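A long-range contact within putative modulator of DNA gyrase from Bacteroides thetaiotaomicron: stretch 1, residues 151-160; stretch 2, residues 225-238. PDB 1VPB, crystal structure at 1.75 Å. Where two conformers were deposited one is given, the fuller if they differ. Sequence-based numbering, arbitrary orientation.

Stretch 1, residues 151-160: EALGKDERII
Stretch 2 (225-238) IGQKALERVLRKLG

One carboxylate oxygen, Glu151 OE1, lies within 3.1 Å of three successive backbone amides, Ile225 N, Gly226 N and Gln227 N, at the start of the helical stretch. Gln227 N donates to Glu151 OE1 at 3.0 Å, nearly straight at 171°. Gly226 N to Glu151 OE1 is also 3.0 Å, but bent to 120° and weak. Ile225 N lies 3.1 Å from Glu151 OE1 at a poor angle; it donates instead to water 1 (2.9 Å to the water oxygen), which donates to Glu151 OE2 at 2.8 Å. Glu151 is m, t, with chi3 6°. Its CA is 5.1 Å from Gly226 CA. A CB on Gly226 would fall 3.1 Å from Glu151 CB, so the missing side chain permits this approach.

Stretch 2 is helical from Ile225; a type I turn spans Leu234 to Leu237. Stretch 1 runs alongside in the same general direction, through a type II turn (Ala152 to Lys155, Gly154 at 69/10) and a type I turn (Asp156 to Ile159), into a strand at Ile159.

Leu230 (t, p) points toward stretch 1. Its CD1 meets Ile159 CD1 at 4.0 Å, its CD2 Lys155 CB at 3.9 Å.

Arg158 (m, t, m) is held by Asp156: NH2 to OD2 3.0 Å, a salt bridge, and NE to OD1 3.2 Å. Leu237 CD1 covers one guanidinium face, 3.5 Å from Arg158 NH1.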

# COMPACT_ATOMS: atom_id res chain seq x y z
N GLU A 151 18.18 -19.11 -15.91
CA GLU A 151 19.52 -18.51 -15.89
C GLU A 151 20.22 -18.65 -14.54
O GLU A 151 21.46 -18.60 -14.48
CB GLU A 151 19.47 -17.03 -16.29
CG GLU A 151 19.10 -16.80 -17.75
CD GLU A 151 19.00 -15.33 -18.12
OE1 GLU A 151 19.33 -14.47 -17.29
OE2 GLU A 151 18.60 -15.05 -19.28
N ALA A 152 19.47 -18.82 -13.47
CA ALA A 152 20.05 -18.86 -12.13
C ALA A 152 19.91 -20.23 -11.48
O ALA A 152 20.75 -20.60 -10.67
CB ALA A 152 19.44 -17.80 -11.24
N LEU A 153 18.85 -20.94 -11.84
CA LEU A 153 18.46 -22.17 -11.17
C LEU A 153 19.61 -23.13 -11.29
O LEU A 153 20.16 -23.31 -12.39
CB LEU A 153 17.16 -22.74 -11.76
CG LEU A 153 15.88 -22.16 -11.18
CD1 LEU A 153 14.63 -22.57 -11.97
CD2 LEU A 153 15.73 -22.53 -9.71
N GLY A 154 20.03 -23.67 -10.13
CA GLY A 154 21.10 -24.65 -10.05
C GLY A 154 22.51 -24.15 -10.35
O GLY A 154 23.43 -24.95 -10.49
N LYS A 155 22.69 -22.84 -10.47
CA LYS A 155 23.98 -22.30 -10.87
C LYS A 155 24.88 -22.06 -9.67
O LYS A 155 26.06 -21.78 -9.84
CB LYS A 155 23.82 -20.97 -11.62
CG LYS A 155 23.05 -21.06 -12.91
CD LYS A 155 23.85 -21.73 -14.00
CE LYS A 155 23.07 -21.72 -15.31
NZ LYS A 155 21.79 -22.50 -15.21
N ASP A 156 24.33 -22.13 -8.45
CA ASP A 156 25.15 -21.88 -7.27
C ASP A 156 24.50 -22.51 -6.04
O ASP A 156 23.31 -22.30 -5.77
CB ASP A 156 25.40 -20.39 -7.08
CG ASP A 156 26.41 -20.09 -5.98
OD1 ASP A 156 26.17 -20.45 -4.80
OD2 ASP A 156 27.47 -19.48 -6.20
N GLU A 157 25.33 -23.26 -5.31
CA GLU A 157 24.94 -24.03 -4.12
C GLU A 157 24.23 -23.19 -3.07
O GLU A 157 23.24 -23.64 -2.43
CB GLU A 157 26.21 -24.66 -3.49
CG GLU A 157 25.99 -25.61 -2.31
CD GLU A 157 25.85 -24.91 -0.96
OE1 GLU A 157 26.53 -23.86 -0.73
OE2 GLU A 157 25.07 -25.43 -0.10
N ARG A 158 24.76 -21.94 -2.89
CA ARG A 158 24.22 -21.08 -1.86
C ARG A 158 22.78 -20.69 -2.12
O ARG A 158 22.10 -20.22 -1.20
CB ARG A 158 25.12 -19.88 -1.63
CG ARG A 158 26.42 -20.33 -0.99
CD ARG A 158 27.52 -19.33 -1.08
NE ARG A 158 27.91 -19.05 -2.46
CZ ARG A 158 29.06 -18.49 -2.80
NH1 ARG A 158 29.97 -18.14 -1.88
NH2 ARG A 158 29.30 -18.27 -4.09
N ILE A 159 22.27 -20.91 -3.33
CA ILE A 159 20.95 -20.38 -3.67
C ILE A 159 19.83 -21.04 -2.86
O ILE A 159 19.74 -22.26 -2.81
CB ILE A 159 20.62 -20.56 -5.18
CG1 ILE A 159 21.55 -19.74 -6.08
CG2 ILE A 159 19.15 -20.22 -5.43
CD1 ILE A 159 21.32 -20.01 -7.60
N ILE A 160 18.94 -20.24 -2.28
CA ILE A 160 17.80 -20.75 -1.54
C ILE A 160 16.52 -20.75 -2.41
O ILE A 160 15.79 -21.74 -2.43
CB ILE A 160 17.60 -19.91 -0.27
CG1 ILE A 160 18.74 -20.23 0.71
CG2 ILE A 160 16.24 -20.17 0.37
CD1 ILE A 160 18.75 -19.35 1.91
N ILE A 225 18.52 -11.44 -17.18
CA ILE A 225 17.88 -10.91 -15.99
C ILE A 225 18.15 -11.79 -14.77
O ILE A 225 18.47 -11.26 -13.69
CB ILE A 225 16.35 -10.75 -16.21
CG1 ILE A 225 16.11 -9.76 -17.37
CG2 ILE A 225 15.69 -10.20 -14.94
CD1 ILE A 225 14.64 -9.63 -17.80
N GLY A 226 18.02 -13.10 -14.94
CA GLY A 226 18.28 -14.03 -13.84
C GLY A 226 19.77 -14.04 -13.53
O GLY A 226 20.19 -13.99 -12.38
N GLN A 227 20.56 -14.00 -14.59
CA GLN A 227 21.99 -13.88 -14.44
C GLN A 227 22.39 -12.67 -13.60
O GLN A 227 23.13 -12.81 -12.62
CB GLN A 227 22.64 -13.81 -15.81
CG GLN A 227 24.15 -13.97 -15.76
CD GLN A 227 24.80 -13.59 -17.07
OE1 GLN A 227 24.21 -13.76 -18.14
NE2 GLN A 227 26.01 -13.05 -16.98
N LYS A 228 21.91 -11.49 -13.98
CA LYS A 228 22.20 -10.26 -13.24
C LYS A 228 21.76 -10.29 -11.80
O LYS A 228 22.50 -9.85 -10.91
CB LYS A 228 21.57 -9.04 -13.92
CG LYS A 228 22.37 -8.57 -15.16
CD LYS A 228 21.66 -7.39 -15.85
CE LYS A 228 22.18 -7.08 -17.26
NZ LYS A 228 21.88 -8.15 -18.25
N ALA A 229 20.58 -10.85 -11.52
CA ALA A 229 20.13 -10.95 -10.12
C ALA A 229 21.06 -11.84 -9.31
O ALA A 229 21.31 -11.56 -8.14
CB ALA A 229 18.69 -11.50 -10.05
N LEU A 230 21.51 -12.93 -9.93
CA LEU A 230 22.40 -13.84 -9.22
C LEU A 230 23.72 -13.15 -8.90
O LEU A 230 24.24 -13.24 -7.78
CB LEU A 230 22.63 -15.12 -10.04
CG LEU A 230 23.58 -16.11 -9.37
CD1 LEU A 230 23.09 -16.47 -7.99
CD2 LEU A 230 23.78 -17.34 -10.22
N GLU A 231 24.27 -12.47 -9.89
CA GLU A 231 25.52 -11.72 -9.72
C GLU A 231 25.38 -10.67 -8.60
O GLU A 231 26.26 -10.55 -7.76
CB GLU A 231 25.96 -11.07 -11.04
CG GLU A 231 26.28 -12.09 -12.14
CD GLU A 231 26.38 -11.47 -13.55
OE1 GLU A 231 25.99 -10.27 -13.74
OE2 GLU A 231 26.83 -12.20 -14.49
N ARG A 232 24.27 -9.97 -8.57
CA ARG A 232 23.98 -8.96 -7.55
C ARG A 232 23.84 -9.51 -6.13
O ARG A 232 24.28 -8.88 -5.16
CB ARG A 232 22.72 -8.20 -7.89
CG ARG A 232 22.95 -7.22 -8.98
CD ARG A 232 21.70 -6.83 -9.72
NE ARG A 232 20.77 -6.07 -8.90
CZ ARG A 232 20.92 -4.77 -8.62
NH1 ARG A 232 22.01 -4.11 -9.01
NH2 ARG A 232 19.98 -4.15 -7.92
N VAL A 233 23.20 -10.65 -5.99
CA VAL A 233 23.02 -11.17 -4.65
C VAL A 233 24.33 -11.76 -4.11
O VAL A 233 24.57 -11.67 -2.91
CB VAL A 233 21.86 -12.17 -4.54
CG1 VAL A 233 22.15 -13.46 -5.33
CG2 VAL A 233 21.55 -12.42 -3.07
N LEU A 234 25.15 -12.35 -4.98
CA LEU A 234 26.43 -12.91 -4.55
C LEU A 234 27.40 -11.81 -4.10
O LEU A 234 28.25 -12.06 -3.27
CB LEU A 234 27.08 -13.75 -5.66
CG LEU A 234 26.34 -15.03 -6.08
CD1 LEU A 234 26.91 -15.63 -7.36
CD2 LEU A 234 26.36 -16.07 -4.96
N ARG A 235 27.26 -10.63 -4.68
CA ARG A 235 28.09 -9.48 -4.32
C ARG A 235 27.75 -8.95 -2.95
O ARG A 235 28.50 -8.14 -2.41
CB ARG A 235 27.90 -8.37 -5.36
CG ARG A 235 28.77 -8.57 -6.61
CD ARG A 235 28.58 -7.48 -7.68
NE ARG A 235 29.45 -7.71 -8.83
N LYS A 236 26.63 -9.39 -2.39
CA LYS A 236 26.22 -8.97 -1.06
C LYS A 236 26.92 -9.80 0.04
O LYS A 236 26.77 -9.50 1.21
CB LYS A 236 24.70 -9.08 -0.88
CG LYS A 236 23.87 -8.20 -1.85
CD LYS A 236 22.47 -7.97 -1.29
CE LYS A 236 21.63 -7.03 -2.15
NZ LYS A 236 20.38 -6.55 -1.42
N LEU A 237 27.65 -10.83 -0.35
CA LEU A 237 28.30 -11.71 0.60
C LEU A 237 29.52 -10.99 1.19
O LEU A 237 30.29 -10.36 0.46
CB LEU A 237 28.73 -13.01 -0.07
CG LEU A 237 27.63 -14.00 -0.48
CD1 LEU A 237 28.26 -15.17 -1.23
CD2 LEU A 237 26.84 -14.49 0.74
N GLY A 238 29.68 -11.07 2.50
CA GLY A 238 30.82 -10.50 3.19
C GLY A 238 30.64 -9.04 3.53
O GLY A 238 31.58 -8.38 3.97
O HOH W 1 16.60 -13.26 -18.41